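Local coordinates for protein Rab3 interacting molecule variant 2 (PDB 4TS6) that probably helps organise presynaptic active zones and tune synaptic release, with a C2A domain as the part described here, at residues Leu84-Cys87 with Asp88-Arg92; Asp100-Tyr104 with Gly105-Phe109. One frame throughout, in Å; residues are numbered along the deposited sequence.

Contact 1 of 2, residues Leu84-Cys87 with Asp88-Arg92; sequences LRRC and DLNGR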
loop_
_atom_site.group_PDB
_atom_site.type_symbol
_atom_site.label_atom_id
_atom_site.label_comp_id
_atom_site.label_asym_id
_atom_site.label_seq_id
_atom_site.Cartn_x
_atom_site.Cartn_y
_atom_site.Cartn_z
ATOM N N LEU A 84 -18.422 -5.565 0.967
ATOM C CA LEU A 84 -17.754 -6.739 0.394
ATOM C C LEU A 84 -18.003 -8.024 1.187
ATOM O O LEU A 84 -17.718 -8.073 2.382
ATOM C CB LEU A 84 -16.239 -6.479 0.341
ATOM C CG LEU A 84 -15.817 -5.353 -0.604
ATOM C CD1 LEU A 84 -14.387 -4.895 -0.344
ATOM C CD2 LEU A 84 -15.982 -5.797 -2.051
ATOM N N ARG A 85 -18.528 -9.066 0.538
ATOM C CA ARG A 85 -18.512 -10.394 1.149
ATOM C C ARG A 85 -17.115 -10.936 0.937
ATOM O O ARG A 85 -16.417 -10.499 0.028
ATOM C CB ARG A 85 -19.515 -11.350 0.485
ATOM C CG ARG A 85 -20.974 -10.918 0.577
ATOM C CD ARG A 85 -21.860 -11.801 -0.290
ATOM N NE ARG A 85 -21.435 -11.758 -1.688
ATOM C CZ ARG A 85 -21.965 -12.496 -2.659
ATOM N NH1 ARG A 85 -22.952 -13.339 -2.394
ATOM N NH2 ARG A 85 -21.493 -12.387 -3.896
ATOM N N ARG A 86 -16.696 -11.888 1.758
ATOM C CA ARG A 86 -15.395 -12.504 1.546
ATOM C C ARG A 86 -15.257 -12.982 0.088
ATOM O O ARG A 86 -14.244 -12.736 -0.556
ATOM C CB ARG A 86 -15.181 -13.666 2.533
ATOM C CG ARG A 86 -13.807 -14.347 2.416
ATOM C CD ARG A 86 -12.692 -13.313 2.311
ATOM N NE ARG A 86 -11.369 -13.902 2.099
ATOM C CZ ARG A 86 -10.902 -14.293 0.916
ATOM N NH1 ARG A 86 -9.684 -14.810 0.820
ATOM N NH2 ARG A 86 -11.652 -14.176 -0.173
ATOM N N CYS A 87 -16.288 -13.630 -0.447
ATOM C CA CYS A 87 -16.168 -14.211 -1.782
ATOM C C CYS A 87 -16.049 -13.144 -2.871
ATOM O O CYS A 87 -15.521 -13.417 -3.949
ATOM C CB CYS A 87 -17.321 -15.175 -2.070
ATOM S SG CYS A 87 -18.930 -14.390 -2.045
ATOM N N ASP A 88 -16.506 -11.926 -2.574
ATOM C CA ASP A 88 -16.391 -10.814 -3.513
ATOM C C ASP A 88 -14.941 -10.405 -3.734
ATOM O O ASP A 88 -14.628 -9.674 -4.673
ATOM C CB ASP A 88 -17.197 -9.606 -3.022
ATOM C CG ASP A 88 -18.675 -9.844 -3.070
ATOM O OD1 ASP A 88 -19.143 -10.517 -4.014
ATOM O OD2 ASP A 88 -19.382 -9.374 -2.153
ATOM N N LEU A 89 -14.052 -10.875 -2.868
ATOM C CA LEU A 89 -12.643 -10.519 -2.984
ATOM C C LEU A 89 -11.955 -11.419 -4.003
ATOM O O LEU A 89 -10.852 -11.122 -4.462
ATOM C CB LEU A 89 -11.945 -10.642 -1.631
ATOM C CG LEU A 89 -12.478 -9.742 -0.513
ATOM C CD1 LEU A 89 -11.686 -9.956 0.760
ATOM C CD2 LEU A 89 -12.432 -8.299 -0.924
ATOM N N ASN A 90 -12.609 -12.513 -4.369
ATOM C CA ASN A 90 -11.987 -13.447 -5.297
ATOM C C ASN A 90 -11.962 -12.820 -6.668
ATOM O O ASN A 90 -13.001 -12.415 -7.187
ATOM C CB ASN A 90 -12.734 -14.776 -5.316
ATOM C CG ASN A 90 -12.826 -15.396 -3.943
ATOM O OD1 ASN A 90 -11.984 -15.132 -3.085
ATOM N ND2 ASN A 90 -13.856 -16.204 -3.716
ATOM N N GLY A 91 -10.770 -12.715 -7.242
ATOM C CA GLY A 91 -10.625 -12.124 -8.557
ATOM C C GLY A 91 -10.223 -10.661 -8.468
ATOM O O GLY A 91 -9.807 -10.057 -9.466
ATOM N N ARG A 92 -10.324 -10.087 -7.274
ATOM C CA ARG A 92 -9.828 -8.725 -7.073
ATOM C C ARG A 92 -8.387 -8.688 -6.591
ATOM O O ARG A 92 -7.870 -9.676 -6.057
ATOM C CB ARG A 92 -10.721 -7.947 -6.113
ATOM C CG ARG A 92 -12.161 -7.948 -6.542
ATOM C CD ARG A 92 -12.874 -6.745 -5.993
ATOM N NE ARG A 92 -14.306 -7.012 -5.939
ATOM C CZ ARG A 92 -15.231 -6.097 -5.674
ATOM N NH1 ARG A 92 -14.871 -4.836 -5.449
ATOM N NH2 ARG A 92 -16.512 -6.452 -5.642
#

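Contact 2 of 2, residues Asp100-Tyr104 with Gly105-Phe109; sequences DYVRY and GANDF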
loop_
_atom_site.group_PDB
_atom_site.type_symbol
_atom_site.label_atom_id
_atom_site.label_comp_id
_atom_site.label_asym_id
_atom_site.label_seq_id
_atom_site.Cartn_x
_atom_site.Cartn_y
_atom_site.Cartn_z
ATOM N N ASP A 100 7.500 8.611 -4.595
ATOM C CA ASP A 100 8.433 9.535 -3.962
ATOM C C ASP A 100 7.890 10.904 -4.291
ATOM O O ASP A 100 7.832 11.279 -5.454
ATOM C CB ASP A 100 9.829 9.343 -4.547
ATOM C CG ASP A 100 10.875 10.229 -3.895
ATOM O OD1 ASP A 100 10.581 10.874 -2.862
ATOM O OD2 ASP A 100 12.014 10.288 -4.414
ATOM N N TYR A 101 7.409 11.622 -3.285
ATOM C CA TYR A 101 6.856 12.948 -3.529
ATOM C C TYR A 101 7.940 13.939 -3.952
ATOM O O TYR A 101 8.906 14.193 -3.215
ATOM C CB TYR A 101 6.101 13.450 -2.301
ATOM C CG TYR A 101 5.713 14.903 -2.368
ATOM C CD1 TYR A 101 4.679 15.329 -3.187
ATOM C CD2 TYR A 101 6.364 15.847 -1.594
ATOM C CE1 TYR A 101 4.316 16.673 -3.246
ATOM C CE2 TYR A 101 6.008 17.183 -1.642
ATOM C CZ TYR A 101 4.983 17.587 -2.470
ATOM O OH TYR A 101 4.632 18.914 -2.511
ATOM N N VAL A 102 7.777 14.474 -5.163
ATOM C CA VAL A 102 8.681 15.471 -5.720
ATOM C C VAL A 102 7.911 16.785 -5.777
ATOM O O VAL A 102 6.869 16.862 -6.417
ATOM C CB VAL A 102 9.158 15.063 -7.129
ATOM C CG1 VAL A 102 10.051 16.150 -7.717
ATOM C CG2 VAL A 102 9.899 13.699 -7.063
ATOM N N ARG A 103 8.395 17.809 -5.078
ATOM C CA ARG A 103 7.571 18.994 -4.874
ATOM C C ARG A 103 7.296 19.745 -6.176
ATOM O O ARG A 103 6.179 20.221 -6.387
ATOM C CB ARG A 103 8.200 19.933 -3.829
ATOM C CG ARG A 103 7.447 21.253 -3.654
ATOM C CD ARG A 103 8.088 22.145 -2.576
ATOM N NE ARG A 103 8.110 21.498 -1.266
ATOM C CZ ARG A 103 7.058 21.429 -0.455
ATOM N NH1 ARG A 103 5.901 21.968 -0.819
ATOM N NH2 ARG A 103 7.157 20.822 0.718
ATOM N N TYR A 104 8.295 19.829 -7.055
ATOM C CA TYR A 104 8.141 20.587 -8.297
ATOM C C TYR A 104 8.109 19.748 -9.560
ATOM O O TYR A 104 8.475 20.221 -10.632
ATOM C CB TYR A 104 9.211 21.688 -8.395
ATOM C CG TYR A 104 9.052 22.667 -7.277
ATOM C CD1 TYR A 104 8.060 23.631 -7.325
ATOM C CD2 TYR A 104 9.849 22.596 -6.151
ATOM C CE1 TYR A 104 7.884 24.512 -6.296
ATOM C CE2 TYR A 104 9.687 23.477 -5.117
ATOM C CZ TYR A 104 8.696 24.426 -5.189
ATOM O OH TYR A 104 8.512 25.304 -4.155
ATOM N N GLY A 105 7.649 18.509 -9.449
ATOM C CA GLY A 105 7.508 17.696 -10.637
ATOM C C GLY A 105 6.693 16.462 -10.370
ATOM O O GLY A 105 6.218 16.242 -9.251
ATOM N N ALA A 106 6.523 15.645 -11.405
ATOM C CA ALA A 106 5.799 14.396 -11.251
ATOM C C ALA A 106 6.517 13.554 -10.200
ATOM O O ALA A 106 7.744 13.595 -10.088
ATOM C CB ALA A 106 5.734 13.658 -12.575
ATOM N N ASN A 107 5.744 12.814 -9.419
ATOM C CA ASN A 107 6.289 11.986 -8.356
ATOM C C ASN A 107 6.814 10.680 -8.939
ATOM O O ASN A 107 6.282 10.185 -9.926
ATOM C CB ASN A 107 5.197 11.763 -7.296
ATOM C CG ASN A 107 4.735 13.082 -6.677
ATOM O OD1 ASN A 107 5.476 14.062 -6.702
ATOM N ND2 ASN A 107 3.526 13.116 -6.137
ATOM N N ASP A 108 7.863 10.128 -8.339
ATOM C CA ASP A 108 8.557 8.987 -8.925
ATOM C C ASP A 108 8.062 7.697 -8.308
ATOM O O ASP A 108 7.864 7.618 -7.091
ATOM C CB ASP A 108 10.072 9.110 -8.708
ATOM C CG ASP A 108 10.713 10.140 -9.615
ATOM O OD1 ASP A 108 10.376 10.174 -10.819
ATOM O OD2 ASP A 108 11.569 10.911 -9.125
ATOM N N PHE A 109 7.854 6.698 -9.162
ATOM C CA PHE A 109 7.441 5.370 -8.739
ATOM C C PHE A 109 8.578 4.682 -7.961
ATOM O O PHE A 109 9.721 4.640 -8.419
ATOM C CB PHE A 109 7.037 4.557 -9.980
ATOM C CG PHE A 109 6.749 3.091 -9.701
ATOM C CD1 PHE A 109 5.529 2.690 -9.198
ATOM C CD2 PHE A 109 7.698 2.125 -9.978
ATOM C CE1 PHE A 109 5.263 1.338 -8.960
ATOM C CE2 PHE A 109 7.441 0.788 -9.732
ATOM C CZ PHE A 109 6.225 0.399 -9.227
HETATM O O HOH W 1 13.006 11.046 -6.816
#

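Contact 1 of 2, residues Leu84-Cys87 with Asp88-Arg92
Asp88 OD2 is gripped twice by Arg85, by its backbone N at 2.8 Å and by its side-chain NE at 3.2 Å, both arriving from the same face of the carboxylate. The second carboxylate oxygen completes a side-on salt bridge, Arg85 NH2 meeting Asp88 OD1 at 3.0 Å on its syn side. The guanidinium folds back this way because the chain bends at chi3 (-58°), and its plane stays 38° from that of the carboxylate; Cys87 SG lies over one of its faces, toward the rim. Three successive backbone bonds, from Asp88 N, Leu89 N and Asn90 N to the carbonyl oxygens of Arg85, Arg86 and Cys87, wind the chain into a short coil. Arg86 NH2 donates a hydrogen bond to Asn90 OD1 at 3.1 Å, the amide oxygen sitting at the guanidinium edge, while Arg86 NH1 bonds His120 O. On the buried side Leu84 CD1 meets Leu89 CD2 at 4.0 Å, and Leu84 CD2 rests over one face of the Arg92 guanidinium. Leu52 of strand 46-53 touches both Leu84 and Arg92. With three donor groups of one arginine directed at Asp88, its negative charge is probably well compensated.

Contact 2 of 2, residues Asp100-Tyr104 with Gly105-Phe109
With CG of Asn107 anti to its own carbonyl carbon (chi1 -61°), the amide swings back across the loop and brings OD1 to Val102 N. Both residues belong to the loop of a beta hairpin of the C2 fold, whose arms are strands 93-100 and 108-116. Val102 N meets Asn107 OD1 at 2.8 Å with a nearly straight N-H...O angle of 166°, although the donor stands well above the amide plane. The other end of that amide bonds Tyr47 OH through ND2, fixing the rotation of the group. Asn107 OD1 also lies 3.8 Å from Tyr101 CD1, and the Tyr101 ring plane is turned 64° from the amide. Replacing Asn107 by an alanine would probably leave the Val102 N-H and the Tyr47 hydroxyl without this partner.

At the hairpin base Asp100 and Asp108 form an antiparallel hydrogen-bonded pair, Asp100 N to Asp108 O at 2.7 Å and Asp108 N to Asp100 O at 3.1 Å. Beyond them Val102 to Gly105 makes a type I turn. Both aspartate side chains leave the same face of the sheet, and OD2 of Asp100 lies 4.8 Å from OD2 of Asp108. One water donates to both of these oxygens, and Arg38 forms a salt bridge with Asp100, which probably eases the like charges. In many C2 domains acidic residues of the corresponding loop bind calcium; here a basic side chain pairs with the buried one of these two aspartates. The Val102 side chain points into the hairpin, where its CG2 lies 3.8 Å from Asp108 OD2.

How the contacts relate
Contact 1 and contact 2 sit on opposite sides of the centre of the chain, with centres 33 Å apart and nearest atoms about 17 Å apart, so they do not touch. Strand 93-100 joins them: residues 84-92 lie in the loop that enters it from strand 74-81, and residues 100-109 turn its far end back into strand 108-116. Contact 1 thus belongs to the crossing from one four-stranded antiparallel sheet of the C2 sandwich to the other, whereas contact 2 closes a hairpin inside the second sheet. The same strand therefore carries chain from one pole of the domain to the other, separating a connecting loop from the end where C2 domains commonly bind calcium.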